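Local coordinates for protein beta-glucanase (Podospora anserina, PDB 4LE4) that probably hydrolyses beta-glucans as a family 131 glycoside hydrolase and holds cellotriose, a fragment of a glucan chain, in this crystal form, at residues A[68-73]-A[78-83]; A[97-102]-A[125-130]; A[118-123]-A[165-170]; A[10-15]-A[28-33]. All blocks are in the same frame, centred on the assembly; numbering follows the deposited sequence.

Interaction 1. Residues A[68-73]-A[78-83]; sequences NTAYWN and RRTELI
Ala70 and Arg79 are joined where the loop turns back onto strand 78-83: the N of Arg79 donates to the O of Ala70 over 2.8 Å. The same oxygen lies 3.0 Å from the CA of Arg78, a CA-H...O contact, and the short Ala70 CB, pointing at the strand, fits 4.0 Å from Arg79 O. Beside it, the Tyr71 ring lies across the Arg78 stem, with Tyr71 OH 3.5 Å from Arg78 CG; the hydroxyl is hydrogen-bonded to Asp219, while Glu211 pairs with the buried guanidinium. Within strand 78-83, Arg79 bends at chi3 (78°) and grips Glu81 side-on, its NE 2.6 Å from Glu81 OE2 and its NH2 bonded to OE1. The outer side is looser: NH1 of Arg79, hydrogen-bonded to Gln75 OE1, stands at the edge of the partly exposed Trp72 indole, the planes nearly perpendicular (88°). A methionine replacing Arg79 would probably leave the Glu81 carboxylate without this charged mate and the Trp72 edge without its N-H neighbour. Ala70 centres an inverse gamma turn, here at the crossing between sheets of a concanavalin-type beta-sandwich.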
loop_
_atom_site.group_PDB
_atom_site.type_symbol
_atom_site.label_atom_id
_atom_site.label_comp_id
_atom_site.label_asym_id
_atom_site.label_seq_id
_atom_site.Cartn_x
_atom_site.Cartn_y
_atom_site.Cartn_z
ATOM N N ASN A 68 -2.369 -17.460 9.292
ATOM C CA ASN A 68 -2.196 -17.675 10.719
ATOM C C ASN A 68 -0.796 -17.475 11.254
ATOM O O ASN A 68 -0.607 -17.359 12.469
ATOM C CB ASN A 68 -2.682 -19.063 11.131
ATOM C CG ASN A 68 -4.161 -19.252 10.894
ATOM O OD1 ASN A 68 -4.981 -18.389 11.237
ATOM N ND2 ASN A 68 -4.522 -20.397 10.310
ATOM N N THR A 69 0.191 -17.402 10.362
ATOM C CA THR A 69 1.583 -17.243 10.789
ATOM C C THR A 69 2.160 -15.836 10.534
ATOM O O THR A 69 3.343 -15.598 10.772
ATOM C CB THR A 69 2.482 -18.208 10.022
ATOM O OG1 THR A 69 2.537 -17.792 8.650
ATOM C CG2 THR A 69 1.881 -19.631 10.062
ATOM N N ALA A 70 1.324 -14.937 10.039
ATOM C CA ALA A 70 1.768 -13.592 9.691
ATOM C C ALA A 70 2.006 -12.657 10.877
ATOM O O ALA A 70 1.438 -11.571 10.928
ATOM C CB ALA A 70 0.787 -12.967 8.714
ATOM N N TYR A 71 2.876 -13.081 11.791
ATOM C CA TYR A 71 3.203 -12.288 12.971
ATOM C C TYR A 71 4.697 -12.037 12.969
ATOM O O TYR A 71 5.484 -12.981 12.854
ATOM C CB TYR A 71 2.791 -13.037 14.244
ATOM C CG TYR A 71 1.301 -13.092 14.433
ATOM C CD1 TYR A 71 0.627 -12.062 15.098
ATOM C CD2 TYR A 71 0.552 -14.139 13.901
ATOM C CE1 TYR A 71 -0.734 -12.070 15.234
ATOM C CE2 TYR A 71 -0.825 -14.146 14.017
ATOM C CZ TYR A 71 -1.459 -13.104 14.688
ATOM O OH TYR A 71 -2.825 -13.086 14.779
ATOM N N TRP A 72 5.094 -10.769 13.097
ATOM C CA TRP A 72 6.501 -10.398 13.077
ATOM C C TRP A 72 7.018 -9.951 14.447
ATOM O O TRP A 72 6.350 -9.214 15.162
ATOM C CB TRP A 72 6.728 -9.244 12.083
ATOM C CG TRP A 72 8.151 -8.735 12.005
ATOM C CD1 TRP A 72 9.262 -9.439 11.592
ATOM C CD2 TRP A 72 8.615 -7.418 12.338
ATOM N NE1 TRP A 72 10.384 -8.628 11.655
ATOM C CE2 TRP A 72 10.007 -7.390 12.112
ATOM C CE3 TRP A 72 7.980 -6.255 12.819
ATOM C CZ2 TRP A 72 10.783 -6.241 12.350
ATOM C CZ3 TRP A 72 8.748 -5.116 13.052
ATOM C CH2 TRP A 72 10.132 -5.119 12.816
ATOM N N ASN A 73 8.216 -10.408 14.795
ATOM C CA ASN A 73 8.877 -9.978 16.026
ATOM C C ASN A 73 8.034 -10.143 17.291
ATOM O O ASN A 73 8.015 -9.257 18.135
ATOM C CB ASN A 73 9.260 -8.507 15.855
ATOM C CG ASN A 73 10.344 -8.054 16.811
ATOM O OD1 ASN A 73 10.619 -6.865 16.922
ATOM N ND2 ASN A 73 10.965 -8.991 17.498
ATOM N N ARG A 78 -1.144 -8.772 12.930
ATOM C CA ARG A 78 -0.655 -9.542 11.756
ATOM C C ARG A 78 -0.083 -8.531 10.756
ATOM O O ARG A 78 -0.664 -7.467 10.543
ATOM C CB ARG A 78 -1.777 -10.278 11.024
ATOM C CG ARG A 78 -2.640 -11.143 11.883
ATOM C CD ARG A 78 -4.029 -11.295 11.209
ATOM N NE ARG A 78 -3.937 -12.483 10.426
ATOM C CZ ARG A 78 -4.854 -13.021 9.637
ATOM N NH1 ARG A 78 -6.068 -12.488 9.424
ATOM N NH2 ARG A 78 -4.535 -14.184 9.100
ATOM N N ARG A 79 1.036 -8.873 10.123
ATOM C CA ARG A 79 1.671 -7.962 9.162
ATOM C C ARG A 79 2.412 -8.681 8.047
ATOM O O ARG A 79 3.053 -9.674 8.282
ATOM C CB ARG A 79 2.730 -7.081 9.861
ATOM C CG ARG A 79 2.241 -6.301 11.071
ATOM C CD ARG A 79 3.406 -5.693 11.817
ATOM N NE ARG A 79 3.887 -4.504 11.137
ATOM C CZ ARG A 79 4.702 -3.614 11.698
ATOM N NH1 ARG A 79 5.123 -3.792 12.950
ATOM N NH2 ARG A 79 5.090 -2.555 11.003
ATOM N N THR A 80 2.342 -8.112 6.848
ATOM C CA THR A 80 3.106 -8.573 5.690
ATOM C C THR A 80 3.364 -7.231 5.005
ATOM O O THR A 80 2.440 -6.621 4.437
ATOM C CB THR A 80 2.326 -9.484 4.725
ATOM O OG1 THR A 80 2.000 -10.720 5.373
ATOM C CG2 THR A 80 3.188 -9.787 3.517
ATOM N N GLU A 81 4.601 -6.771 5.090
ATOM C CA GLU A 81 4.936 -5.456 4.531
ATOM C C GLU A 81 6.281 -5.459 3.819
ATOM O O GLU A 81 7.187 -6.175 4.221
ATOM C CB GLU A 81 4.974 -4.418 5.689
ATOM C CG GLU A 81 3.642 -4.273 6.411
ATOM C CD GLU A 81 3.796 -3.846 7.875
ATOM O OE1 GLU A 81 4.789 -3.132 8.196
ATOM O OE2 GLU A 81 2.931 -4.227 8.698
ATOM N N LEU A 82 6.381 -4.641 2.761
ATOM C CA LEU A 82 7.581 -4.446 1.971
ATOM C C LEU A 82 7.915 -2.961 2.148
ATOM O O LEU A 82 7.013 -2.134 2.216
ATOM C CB LEU A 82 7.307 -4.690 0.465
ATOM C CG LEU A 82 6.659 -6.044 0.150
ATOM C CD1 LEU A 82 6.367 -6.154 -1.323
ATOM C CD2 LEU A 82 7.596 -7.135 0.616
ATOM N N ILE A 83 9.194 -2.639 2.227
ATOM C CA ILE A 83 9.620 -1.249 2.364
ATOM C C ILE A 83 10.544 -0.930 1.181
ATOM O O ILE A 83 11.383 -1.746 0.806
ATOM C CB ILE A 83 10.380 -1.045 3.716
ATOM C CG1 ILE A 83 9.390 -1.225 4.879
ATOM C CG2 ILE A 83 10.928 0.404 3.865
ATOM C CD1 ILE A 83 10.074 -1.293 6.206
#

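Interaction 2. Residues A[97-102]-A[125-130]; sequences YHFSLM and TELKSG
Phe99 and Leu127 meet because each first torsion swings its group into the layer between two facing sheets. Phe99 puts CG between its backbone N and carbonyl carbon (chi1 64°), the crowded position, while Leu127 places CG opposite its carbonyl carbon (chi1 -60°) and sends CD1 onward. That methyl arrives at the rim of the Phe99 ring, near its plane, with Leu127 CD1 3.6 Å from Phe99 CE2 and 3.8 Å from Phe99 CZ. Leu101 approaches Leu127 tip to tip, and its CD2 stops 4.1 Å from Leu127 CD1, so one methyl serves both partners. Strand 94-102 belongs to one antiparallel sheet and strand 125-129 to the other, and the 10.4 Å between the CA atoms of Leu101 and Leu127 is the spacing of two sheets packed face to face, as in the beta-sandwich of the concanavalin clan. Branched leucines and a flat phenylalanine suit such an interior: all three are buried, and alternate residues of strand 97-102, Phe99 and Leu101, direct their side chains to this layer. Around them, Tyr167 meets the Phe99 ring edge-to-face and also touches Leu127, while Trp226 packs against Leu101.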
loop_
_atom_site.group_PDB
_atom_site.type_symbol
_atom_site.label_atom_id
_atom_site.label_comp_id
_atom_site.label_asym_id
_atom_site.label_seq_id
_atom_site.Cartn_x
_atom_site.Cartn_y
_atom_site.Cartn_z
ATOM N N TYR A 97 3.371 9.503 -3.915
ATOM C CA TYR A 97 3.490 8.079 -3.603
ATOM C C TYR A 97 2.313 7.338 -4.223
ATOM O O TYR A 97 1.179 7.510 -3.798
ATOM C CB TYR A 97 3.465 7.867 -2.097
ATOM C CG TYR A 97 4.775 8.104 -1.420
ATOM C CD1 TYR A 97 5.353 9.373 -1.420
ATOM C CD2 TYR A 97 5.431 7.069 -0.753
ATOM C CE1 TYR A 97 6.562 9.593 -0.757
ATOM C CE2 TYR A 97 6.635 7.278 -0.094
ATOM C CZ TYR A 97 7.193 8.547 -0.097
ATOM O OH TYR A 97 8.364 8.767 0.614
ATOM N N HIS A 98 2.591 6.513 -5.221
ATOM C CA HIS A 98 1.545 5.780 -5.932
ATOM C C HIS A 98 1.363 4.321 -5.519
ATOM O O HIS A 98 2.299 3.644 -5.103
ATOM C CB HIS A 98 1.864 5.681 -7.433
ATOM C CG HIS A 98 1.736 6.949 -8.213
ATOM N ND1 HIS A 98 2.760 7.869 -8.328
ATOM C CD2 HIS A 98 0.729 7.405 -8.997
ATOM C CE1 HIS A 98 2.385 8.842 -9.143
ATOM N NE2 HIS A 98 1.159 8.580 -9.565
ATOM N N PHE A 99 0.138 3.839 -5.678
ATOM C CA PHE A 99 -0.182 2.420 -5.473
ATOM C C PHE A 99 -1.614 2.149 -5.868
ATOM O O PHE A 99 -2.450 3.043 -5.838
ATOM C CB PHE A 99 0.090 1.903 -4.050
ATOM C CG PHE A 99 -0.759 2.552 -2.966
ATOM C CD1 PHE A 99 -0.408 3.790 -2.467
ATOM C CD2 PHE A 99 -1.910 1.909 -2.455
ATOM C CE1 PHE A 99 -1.170 4.414 -1.476
ATOM C CE2 PHE A 99 -2.696 2.543 -1.435
ATOM C CZ PHE A 99 -2.312 3.791 -0.959
ATOM N N SER A 100 -1.887 0.911 -6.281
ATOM C CA SER A 100 -3.236 0.524 -6.645
ATOM C C SER A 100 -3.510 -0.688 -5.733
ATOM O O SER A 100 -2.629 -1.487 -5.475
ATOM C CB SER A 100 -3.326 0.171 -8.135
ATOM O OG SER A 100 -3.011 1.312 -8.950
ATOM N N LEU A 101 -4.734 -0.772 -5.232
ATOM C CA LEU A 101 -5.148 -1.808 -4.293
ATOM C C LEU A 101 -6.513 -2.391 -4.643
ATOM O O LEU A 101 -7.395 -1.665 -5.067
ATOM C CB LEU A 101 -5.235 -1.155 -2.906
ATOM C CG LEU A 101 -5.708 -2.002 -1.728
ATOM C CD1 LEU A 101 -4.648 -3.034 -1.367
ATOM C CD2 LEU A 101 -5.967 -1.030 -0.528
ATOM N N MET A 102 -6.711 -3.685 -4.378
ATOM C CA MET A 102 -8.019 -4.313 -4.669
ATOM C C MET A 102 -8.207 -5.491 -3.719
ATOM O O MET A 102 -7.235 -6.092 -3.254
ATOM C CB MET A 102 -8.031 -4.810 -6.143
ATOM C CG MET A 102 -9.269 -5.599 -6.633
ATOM S SD MET A 102 -9.144 -7.388 -6.236
ATOM C CE MET A 102 -7.966 -7.968 -7.539
ATOM N N THR A 125 0.174 9.378 7.493
ATOM C CA THR A 125 -0.882 9.136 6.500
ATOM C C THR A 125 -0.893 7.619 6.183
ATOM O O THR A 125 0.099 6.932 6.400
ATOM C CB THR A 125 -0.749 9.977 5.217
ATOM O OG1 THR A 125 -1.998 9.924 4.513
ATOM C CG2 THR A 125 0.387 9.457 4.311
ATOM N N GLU A 126 -2.033 7.114 5.732
ATOM C CA GLU A 126 -2.198 5.678 5.456
ATOM C C GLU A 126 -3.646 5.471 5.027
ATOM O O GLU A 126 -4.456 6.419 5.060
ATOM C CB GLU A 126 -1.996 4.910 6.769
ATOM C CG GLU A 126 -3.086 5.252 7.854
ATOM C CD GLU A 126 -2.690 4.869 9.281
ATOM O OE1 GLU A 126 -2.089 3.799 9.443
ATOM O OE2 GLU A 126 -3.003 5.619 10.261
ATOM N N LEU A 127 -3.977 4.246 4.591
ATOM C CA LEU A 127 -5.381 3.926 4.354
ATOM C C LEU A 127 -5.733 3.022 5.545
ATOM O O LEU A 127 -4.843 2.449 6.186
ATOM C CB LEU A 127 -5.613 3.127 3.060
ATOM C CG LEU A 127 -5.183 3.796 1.757
ATOM C CD1 LEU A 127 -5.633 2.895 0.581
ATOM C CD2 LEU A 127 -5.756 5.193 1.636
ATOM N N LYS A 128 -7.024 2.927 5.846
ATOM C CA LYS A 128 -7.488 2.045 6.900
ATOM C C LYS A 128 -8.754 1.392 6.425
ATOM O O LYS A 128 -9.443 1.887 5.534
ATOM C CB LYS A 128 -7.796 2.814 8.190
ATOM C CG LYS A 128 -6.556 3.303 8.910
ATOM C CD LYS A 128 -6.914 3.786 10.315
ATOM C CE LYS A 128 -5.648 4.147 11.083
ATOM N NZ LYS A 128 -5.926 4.359 12.526
ATOM N N SER A 129 -9.069 0.251 7.019
ATOM C CA SER A 129 -10.296 -0.416 6.675
ATOM C C SER A 129 -10.728 -1.207 7.921
ATOM O O SER A 129 -9.931 -1.418 8.845
ATOM C CB SER A 129 -10.093 -1.358 5.475
ATOM O OG SER A 129 -9.419 -2.562 5.848
ATOM N N GLY A 130 -11.979 -1.644 7.916
ATOM C CA GLY A 130 -12.480 -2.414 9.035
ATOM C C GLY A 130 -13.011 -1.580 10.189
ATOM O O GLY A 130 -13.059 -0.368 10.137
#

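Interaction 3. Residues A[118-123]-A[165-170]; sequences AFFESH and VAYEID
Phe120 and Ile169 form the apolar centre, with the CD1 methyl of Ile169 3.5 Å from CZ and 3.6 Å from CE2 of the Phe120 ring. This is the interior of a beta-sandwich: strand 165-170 runs in one sheet, and across from it the chain of the other sheet turns a corner at Ala118 and then enters a type I turn, Phe120 to His123. Beta-branched isoleucine can send CD1 out to the ring while its CG2 methyl stays back by the strand. The Tyr167 and Phe120 side chains run alongside each other, pointing opposite ways, with Tyr167 CD2 at the edge of that ring and 3.9 Å from Phe120 CE2. Trp205 and Phe124 stack on Phe120, extending the aromatic cluster. Outward, Tyr167 (chi1 -62°, CG opposite the carbonyl carbon) supplies both an apolar ring and a donor: its OH gives its proton to Ala118 O over 2.8 Å. The same carbonyl receives the indole N-H of Trp205, so two donors satisfy a buried acceptor. A phenylalanine at Tyr167 would probably leave that oxygen dependent on Trp205 and the corner less firmly tied to the facing sheet. The Tyr167 hydroxyl approaches from 36° above the carbonyl plane of Ala118.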
loop_
_atom_site.group_PDB
_atom_site.type_symbol
_atom_site.label_atom_id
_atom_site.label_comp_id
_atom_site.label_asym_id
_atom_site.label_seq_id
_atom_site.Cartn_x
_atom_site.Cartn_y
_atom_site.Cartn_z
ATOM N N ALA A 118 -0.509 0.615 3.473
ATOM C CA ALA A 118 0.342 1.622 2.786
ATOM C C ALA A 118 0.646 2.810 3.727
ATOM O O ALA A 118 0.547 3.995 3.361
ATOM C CB ALA A 118 -0.367 2.112 1.556
ATOM N N PHE A 119 1.062 2.472 4.929
ATOM C CA PHE A 119 1.315 3.477 5.961
ATOM C C PHE A 119 2.756 3.817 6.194
ATOM O O PHE A 119 3.647 2.987 5.961
ATOM C CB PHE A 119 0.718 2.983 7.304
ATOM C CG PHE A 119 1.326 1.663 7.818
ATOM C CD1 PHE A 119 0.756 0.425 7.474
ATOM C CD2 PHE A 119 2.433 1.676 8.660
ATOM C CE1 PHE A 119 1.295 -0.779 7.980
ATOM C CE2 PHE A 119 2.985 0.486 9.174
ATOM C CZ PHE A 119 2.416 -0.745 8.833
ATOM N N PHE A 120 3.005 5.053 6.661
ATOM C CA PHE A 120 4.363 5.428 7.039
ATOM C C PHE A 120 4.545 4.964 8.483
ATOM O O PHE A 120 3.567 4.762 9.199
ATOM C CB PHE A 120 4.570 6.957 6.916
ATOM C CG PHE A 120 4.621 7.424 5.491
ATOM C CD1 PHE A 120 5.840 7.476 4.814
ATOM C CD2 PHE A 120 3.455 7.722 4.796
ATOM C CE1 PHE A 120 5.904 7.806 3.470
ATOM C CE2 PHE A 120 3.504 8.057 3.437
ATOM C CZ PHE A 120 4.758 8.092 2.771
ATOM N N GLU A 121 5.790 4.783 8.912
ATOM C CA GLU A 121 6.068 4.314 10.272
ATOM C C GLU A 121 5.470 5.175 11.403
ATOM O O GLU A 121 5.174 4.670 12.475
ATOM C CB GLU A 121 7.575 4.166 10.460
ATOM C CG GLU A 121 7.965 2.877 11.151
ATOM C CD GLU A 121 9.354 2.380 10.775
ATOM O OE1 GLU A 121 9.537 1.793 9.670
ATOM O OE2 GLU A 121 10.274 2.581 11.603
ATOM N N SER A 122 5.303 6.460 11.155
ATOM C CA SER A 122 4.712 7.361 12.164
ATOM C C SER A 122 3.197 7.450 11.965
ATOM O O SER A 122 2.475 8.132 12.707
ATOM C CB SER A 122 5.313 8.748 11.966
ATOM O OG SER A 122 4.854 9.269 10.747
ATOM N N HIS A 123 2.715 6.767 10.934
ATOM C CA HIS A 123 1.303 6.780 10.573
ATOM C C HIS A 123 0.737 8.178 10.280
ATOM O O HIS A 123 -0.452 8.417 10.467
ATOM C CB HIS A 123 0.454 6.044 11.644
ATOM C CG HIS A 123 0.785 4.581 11.765
ATOM N ND1 HIS A 123 1.867 4.107 12.479
ATOM C CD2 HIS A 123 0.172 3.488 11.248
ATOM C CE1 HIS A 123 1.905 2.783 12.401
ATOM N NE2 HIS A 123 0.889 2.390 11.657
ATOM N N VAL A 165 -4.262 5.172 -6.033
ATOM C CA VAL A 165 -4.026 6.281 -5.109
ATOM C C VAL A 165 -2.654 6.932 -5.325
ATOM O O VAL A 165 -1.710 6.285 -5.806
ATOM C CB VAL A 165 -3.984 5.738 -3.645
ATOM C CG1 VAL A 165 -3.570 6.848 -2.640
ATOM C CG2 VAL A 165 -5.329 5.113 -3.269
ATOM N N ALA A 166 -2.580 8.232 -5.058
ATOM C CA ALA A 166 -1.295 8.882 -5.011
ATOM C C ALA A 166 -1.359 9.815 -3.803
ATOM O O ALA A 166 -2.278 10.640 -3.708
ATOM C CB ALA A 166 -0.985 9.678 -6.280
ATOM N N TYR A 167 -0.437 9.642 -2.848
ATOM C CA TYR A 167 -0.367 10.578 -1.711
ATOM C C TYR A 167 0.509 11.721 -2.256
ATOM O O TYR A 167 1.595 11.450 -2.729
ATOM C CB TYR A 167 0.419 10.012 -0.539
ATOM C CG TYR A 167 -0.112 8.767 0.098
ATOM C CD1 TYR A 167 -1.476 8.550 0.213
ATOM C CD2 TYR A 167 0.768 7.836 0.663
ATOM C CE1 TYR A 167 -1.964 7.425 0.891
ATOM C CE2 TYR A 167 0.298 6.707 1.341
ATOM C CZ TYR A 167 -1.076 6.509 1.453
ATOM O OH TYR A 167 -1.566 5.397 2.137
ATOM N N GLU A 168 0.024 12.954 -2.210
ATOM C CA GLU A 168 0.798 14.127 -2.655
ATOM C C GLU A 168 1.414 14.642 -1.356
ATOM O O GLU A 168 0.739 15.274 -0.538
ATOM C CB GLU A 168 -0.144 15.181 -3.248
ATOM C CG GLU A 168 0.576 16.521 -3.514
ATOM C CD GLU A 168 -0.257 17.555 -4.250
ATOM O OE1 GLU A 168 -1.481 17.381 -4.398
ATOM O OE2 GLU A 168 0.336 18.572 -4.679
ATOM N N ILE A 169 2.689 14.354 -1.138
ATOM C CA ILE A 169 3.279 14.749 0.116
ATOM C C ILE A 169 4.295 15.883 -0.065
ATOM O O ILE A 169 5.171 15.792 -0.915
ATOM C CB ILE A 169 3.989 13.539 0.770
ATOM C CG1 ILE A 169 3.021 12.331 0.804
ATOM C CG2 ILE A 169 4.472 13.913 2.196
ATOM C CD1 ILE A 169 3.563 11.107 1.485
ATOM N N ASP A 170 4.151 16.938 0.724
ATOM C CA ASP A 170 5.131 18.024 0.692
ATOM C C ASP A 170 5.830 17.905 2.031
ATOM O O ASP A 170 5.303 18.369 3.047
ATOM C CB ASP A 170 4.465 19.400 0.594
ATOM C CG ASP A 170 5.488 20.518 0.345
ATOM O OD1 ASP A 170 6.670 20.335 0.717
ATOM O OD2 ASP A 170 5.106 21.566 -0.220
#

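Interaction 4. Residues A[10-15]-A[28-33]; sequences NDMTSS and GPYQYY
The carbonyl O of Met12 is held by NH2 of Arg59 and that of Pro29 by the indole NE1 of Trp5, so on both sides of this contact the backbone is anchored to other parts of the chain while the side chains meet through carbon alone. Met12 sets CG opposite its own carbonyl carbon (chi1 -74°) and then runs extended (chi2 -175°), which carries the terminal methyl across to the proline. There the methyl comes up against the CG corner of the proline ring: Met12 CE lies 3.6 Å from CG of Pro29 and 3.9 Å from its CD. The same methyl stands near the plane of the Tyr30 ring, at its edge, 4.3 Å from Tyr30 CD2. Long and unbranched, methionine is well suited to bridging from an irregular loop to the start of a strand, and proline offers a compact apolar corner just before strand 30-34 begins. The contact thus fastens loop 10-15 to a strand that pairs with 78-84 in one sheet of the probable concanavalin-type sandwich, where Tyr30 also packs on Leu82. The hydroxyl of Tyr30 bonds to the O of Gly7, so the tyrosine is pinned at its far end while its rim meets the methyl. Between these two segments, then, the attachment is purely dispersive and hydrophobic: small, without directional bonds, and dependent on close fit at a single methyl group.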
loop_
_atom_site.group_PDB
_atom_site.type_symbol
_atom_site.label_atom_id
_atom_site.label_comp_id
_atom_site.label_asym_id
_atom_site.label_seq_id
_atom_site.Cartn_x
_atom_site.Cartn_y
_atom_site.Cartn_z
ATOM N N ASN A 10 8.683 -5.072 -11.964
ATOM C CA ASN A 10 8.958 -5.367 -13.371
ATOM C C ASN A 10 10.234 -6.127 -13.699
ATOM O O ASN A 10 10.280 -6.799 -14.735
ATOM C CB ASN A 10 8.877 -4.095 -14.221
ATOM C CG ASN A 10 7.462 -3.612 -14.404
ATOM O OD1 ASN A 10 6.499 -4.393 -14.348
ATOM N ND2 ASN A 10 7.322 -2.330 -14.667
ATOM N N ASP A 11 11.242 -6.044 -12.837
ATOM C CA ASP A 11 12.480 -6.782 -13.059
ATOM C C ASP A 11 12.529 -8.090 -12.261
ATOM O O ASP A 11 13.563 -8.753 -12.213
ATOM C CB ASP A 11 13.694 -5.910 -12.721
ATOM C CG ASP A 11 14.001 -4.890 -13.809
ATOM O OD1 ASP A 11 13.269 -4.836 -14.820
ATOM O OD2 ASP A 11 14.993 -4.126 -13.665
ATOM N N MET A 12 11.421 -8.465 -11.631
ATOM C CA MET A 12 11.371 -9.717 -10.883
ATOM C C MET A 12 10.591 -10.746 -11.656
ATOM O O MET A 12 9.601 -10.429 -12.313
ATOM C CB MET A 12 10.656 -9.568 -9.548
ATOM C CG MET A 12 11.455 -8.844 -8.519
ATOM S SD MET A 12 10.525 -8.886 -6.972
ATOM C CE MET A 12 11.144 -7.393 -6.273
ATOM N N THR A 13 11.027 -11.991 -11.552
ATOM C CA THR A 13 10.318 -13.062 -12.206
ATOM C C THR A 13 9.204 -13.581 -11.306
ATOM O O THR A 13 8.106 -13.863 -11.773
ATOM C CB THR A 13 11.298 -14.166 -12.564
ATOM O OG1 THR A 13 12.190 -13.638 -13.556
ATOM C CG2 THR A 13 10.578 -15.414 -13.097
ATOM N N SER A 14 9.483 -13.641 -10.010
ATOM C CA SER A 14 8.526 -14.159 -9.032
ATOM C C SER A 14 8.854 -13.521 -7.671
ATOM O O SER A 14 9.873 -12.871 -7.530
ATOM C CB SER A 14 8.656 -15.680 -8.929
ATOM O OG SER A 14 9.760 -16.054 -8.114
ATOM N N SER A 15 8.002 -13.725 -6.672
ATOM C CA SER A 15 8.246 -13.137 -5.356
ATOM C C SER A 15 9.467 -13.712 -4.645
ATOM O O SER A 15 9.924 -13.152 -3.637
ATOM C CB SER A 15 7.003 -13.295 -4.474
ATOM O OG SER A 15 6.707 -14.663 -4.276
ATOM N N GLY A 28 18.088 -4.947 -4.787
ATOM C CA GLY A 28 16.734 -4.987 -5.302
ATOM C C GLY A 28 15.927 -3.773 -4.880
ATOM O O GLY A 28 16.436 -2.900 -4.187
ATOM N N PRO A 29 14.652 -3.708 -5.266
ATOM C CA PRO A 29 13.775 -2.576 -4.935
ATOM C C PRO A 29 13.052 -2.573 -3.595
ATOM O O PRO A 29 12.474 -1.539 -3.210
ATOM C CB PRO A 29 12.777 -2.602 -6.069
ATOM C CG PRO A 29 12.553 -4.095 -6.228
ATOM C CD PRO A 29 13.980 -4.647 -6.181
ATOM N N TYR A 30 13.058 -3.711 -2.901
ATOM C CA TYR A 30 12.321 -3.824 -1.644
ATOM C C TYR A 30 13.034 -4.500 -0.501
ATOM O O TYR A 30 13.657 -5.545 -0.679
ATOM C CB TYR A 30 11.033 -4.635 -1.854
ATOM C CG TYR A 30 9.872 -3.930 -2.538
ATOM C CD1 TYR A 30 9.142 -2.934 -1.880
ATOM C CD2 TYR A 30 9.470 -4.304 -3.820
ATOM C CE1 TYR A 30 8.029 -2.341 -2.487
ATOM C CE2 TYR A 30 8.367 -3.714 -4.447
ATOM C CZ TYR A 30 7.648 -2.735 -3.766
ATOM O OH TYR A 30 6.536 -2.190 -4.346
ATOM N N GLN A 31 12.896 -3.935 0.696
ATOM C CA GLN A 31 13.436 -4.575 1.872
ATOM C C GLN A 31 12.334 -5.579 2.280
ATOM O O GLN A 31 11.134 -5.222 2.384
ATOM C CB GLN A 31 13.638 -3.574 3.012
ATOM C CG GLN A 31 14.356 -2.309 2.612
ATOM C CD GLN A 31 14.773 -1.498 3.825
ATOM O OE1 GLN A 31 14.069 -1.472 4.837
ATOM N NE2 GLN A 31 15.925 -0.815 3.723
ATOM N N TYR A 32 12.730 -6.814 2.534
ATOM C CA TYR A 32 11.778 -7.838 2.920
ATOM C C TYR A 32 12.177 -8.441 4.266
ATOM O O TYR A 32 13.105 -9.255 4.353
ATOM C CB TYR A 32 11.719 -8.901 1.815
ATOM C CG TYR A 32 10.722 -9.995 2.124
ATOM C CD1 TYR A 32 9.380 -9.695 2.309
ATOM C CD2 TYR A 32 11.142 -11.306 2.298
ATOM C CE1 TYR A 32 8.453 -10.695 2.679
ATOM C CE2 TYR A 32 10.223 -12.315 2.659
ATOM C CZ TYR A 32 8.895 -11.992 2.849
ATOM O OH TYR A 32 7.994 -12.958 3.238
ATOM N N TYR A 33 11.522 -7.979 5.341
ATOM C CA TYR A 33 11.812 -8.513 6.664
ATOM C C TYR A 33 10.624 -8.484 7.616
ATOM O O TYR A 33 10.620 -9.241 8.579
ATOM C CB TYR A 33 13.025 -7.823 7.306
ATOM C CG TYR A 33 12.824 -6.355 7.632
ATOM C CD1 TYR A 33 13.100 -5.373 6.685
ATOM C CD2 TYR A 33 12.407 -5.952 8.898
ATOM C CE1 TYR A 33 12.985 -4.029 6.978
ATOM C CE2 TYR A 33 12.277 -4.606 9.212
ATOM C CZ TYR A 33 12.569 -3.643 8.246
ATOM O OH TYR A 33 12.409 -2.301 8.525
#

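Overall arrangement
From the N terminus, interaction 4 comes first, closing the loop that leads from strand 2-6 into strand 30-34. Interaction 1 follows in series, closing the loop between strands 61-66 and 78-84, which belong to different sheets; strand 78-84 lies beside strand 30-34, and Ile83 O and Gln31 N probably share a hydrogen bond. Interactions 2 and 3 then cross, their segments alternating along the chain: 97-102, 118-123, 125-130, 165-170. None of the four nests inside another. Interactions 2 and 3 each span the two sheets, their centres about 9 Å apart. Strands 94-102 and 163-170 pair in one sheet, 115-120 and 125-129 in the other. Phe119 packs on Glu81 and Arg79, joining interaction 3 to interaction 1.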